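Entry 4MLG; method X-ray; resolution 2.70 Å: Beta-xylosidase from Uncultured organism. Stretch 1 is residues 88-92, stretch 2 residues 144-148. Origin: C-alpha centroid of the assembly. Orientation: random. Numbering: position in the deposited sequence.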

# COMPACT_ATOMS: atom_id res chain seq x y z
N VAL A 88 22.58 0.30 0.46
CA VAL A 88 23.04 0.01 -0.89
C VAL A 88 23.72 -1.36 -0.97
O VAL A 88 24.42 -1.76 -0.05
CB VAL A 88 24.01 1.10 -1.40
CG1 VAL A 88 24.51 0.78 -2.80
CG2 VAL A 88 23.33 2.46 -1.37
N ALA A 89 23.49 -2.08 -2.07
CA ALA A 89 24.14 -3.36 -2.30
C ALA A 89 24.69 -3.46 -3.72
O ALA A 89 24.11 -2.92 -4.66
CB ALA A 89 23.17 -4.50 -2.04
N PHE A 90 25.81 -4.16 -3.87
CA PHE A 90 26.43 -4.34 -5.18
C PHE A 90 26.21 -5.75 -5.71
O PHE A 90 26.62 -6.73 -5.08
CB PHE A 90 27.93 -4.04 -5.10
CG PHE A 90 28.65 -4.26 -6.40
CD1 PHE A 90 28.46 -3.40 -7.47
CD2 PHE A 90 29.53 -5.32 -6.55
CE1 PHE A 90 29.13 -3.59 -8.67
CE2 PHE A 90 30.19 -5.53 -7.75
CZ PHE A 90 29.99 -4.66 -8.81
N ARG A 91 25.55 -5.85 -6.86
CA ARG A 91 25.30 -7.14 -7.49
C ARG A 91 25.11 -6.97 -9.00
O ARG A 91 24.57 -5.96 -9.45
CB ARG A 91 24.06 -7.80 -6.88
CG ARG A 91 23.84 -9.24 -7.32
CD ARG A 91 22.64 -9.86 -6.62
NE ARG A 91 22.54 -11.30 -6.86
CZ ARG A 91 21.64 -12.09 -6.27
NH1 ARG A 91 20.77 -11.58 -5.41
NH2 ARG A 91 21.62 -13.39 -6.55
N ASN A 92 25.58 -7.96 -9.76
CA ASN A 92 25.45 -7.96 -11.21
C ASN A 92 26.13 -6.77 -11.87
O ASN A 92 25.71 -6.30 -12.93
CB ASN A 92 23.97 -8.01 -11.63
CG ASN A 92 23.22 -9.14 -10.95
OD1 ASN A 92 23.71 -10.27 -10.86
ND2 ASN A 92 22.02 -8.84 -10.47
N ASP A 144 26.24 -17.26 1.16
CA ASP A 144 25.59 -18.28 0.35
C ASP A 144 25.38 -17.82 -1.10
O ASP A 144 24.92 -18.59 -1.94
CB ASP A 144 24.26 -18.73 0.97
CG ASP A 144 23.29 -17.59 1.20
OD1 ASP A 144 23.55 -16.46 0.71
OD2 ASP A 144 22.26 -17.81 1.86
N GLY A 145 25.71 -16.57 -1.37
CA GLY A 145 25.58 -16.02 -2.71
C GLY A 145 24.33 -15.18 -2.88
O GLY A 145 24.19 -14.44 -3.85
N GLU A 146 23.40 -15.31 -1.93
CA GLU A 146 22.14 -14.57 -1.99
C GLU A 146 22.24 -13.23 -1.27
O GLU A 146 23.18 -12.99 -0.51
CB GLU A 146 21.01 -15.41 -1.38
CG GLU A 146 20.84 -16.79 -2.00
CD GLU A 146 20.30 -16.74 -3.42
OE1 GLU A 146 19.77 -15.69 -3.83
OE2 GLU A 146 20.41 -17.76 -4.13
N TYR A 147 21.27 -12.36 -1.51
CA TYR A 147 21.21 -11.06 -0.85
C TYR A 147 19.93 -10.96 -0.02
O TYR A 147 18.83 -11.17 -0.53
CB TYR A 147 21.26 -9.93 -1.88
CG TYR A 147 22.64 -9.68 -2.47
CD1 TYR A 147 23.30 -8.48 -2.26
CD2 TYR A 147 23.28 -10.65 -3.23
CE1 TYR A 147 24.55 -8.25 -2.79
CE2 TYR A 147 24.54 -10.43 -3.76
CZ TYR A 147 25.17 -9.23 -3.54
OH TYR A 147 26.42 -9.00 -4.07
N TYR A 148 20.08 -10.62 1.25
CA TYR A 148 18.95 -10.56 2.17
C TYR A 148 18.64 -9.14 2.63
O TYR A 148 19.56 -8.34 2.86
CB TYR A 148 19.20 -11.46 3.38
CG TYR A 148 19.41 -12.92 3.04
CD1 TYR A 148 18.35 -13.82 3.04
CD2 TYR A 148 20.68 -13.41 2.71
CE1 TYR A 148 18.54 -15.15 2.72
CE2 TYR A 148 20.87 -14.74 2.40
CZ TYR A 148 19.80 -15.61 2.40
OH TYR A 148 19.99 -16.93 2.09

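How do the two backbones face each other? Residues 88-91 form the end of a strand that begins earlier in the chain, and N92 leaves it with phi/psi of 60/30. Residues 144-146 are a loop that leads into a strand at Y147 and Y148. The closest register pairs A89 with Y147, and their CA atoms are still 8.4 Å apart. That is too far for main-chain hydrogen bonding between them, so side chains must bridge the gap. The alternation of a strand serves this well: A89 and R91 point their CB atoms toward the other stretch, while F90 between them points away.

What does Y147 do at the centre of the contact? Its CB also points toward the other stretch, and with chi1 at -76° (m) the ring reaches across to R91, A89 and the backbone of F90. At its tip, Y147 OH donates a very short hydrogen bond to F90 O, at 2.5 Å. F90 thus takes part through its carbonyl, although its CA-to-CB bond points away. Tyrosine suits the place because it joins a broad ring to a polar end. Near the plane of that ring, at its edge, A89 CB lies 4.0 Å from Y147 CD1, a small apolar contact in a buried spot.

How does R91 use its length? All its side-chain torsions are near 180°, so the chain is extended and runs along the ring. R91 CD sits over a face of Y147, 3.9 Å from the ring centroid and 29° off the normal, a CH-pi contact. Further out, Y147 CD2 lies over one face of the guanidinium, 3.5 Å from R91 NH1, which is itself hydrogen-bonded elsewhere in the structure. R91 and Y147 account for most of the 249 Å² buried between the stretches. At the edge of the guanidinium, R91 NH2 is 4.0 Å from E146 OE1: opposite charges that attract, but beyond salt-bridge range.

What keeps the loop before Y147 in shape? D144 makes no contact with the first stretch but braces its own. Its OD1 accepts a hydrogen bond from E146 N at 2.9 Å, and its OD2 accepts a very short one from Y148 OH at 2.4 Å. OD1 holds the turn of the loop itself, and OD2 ties it to the strand that follows. Between D144 and E146, G145 has phi/psi of 100/-14, where a CB would be jammed against the carbonyl O of D144; the backbone itself calls for glycine.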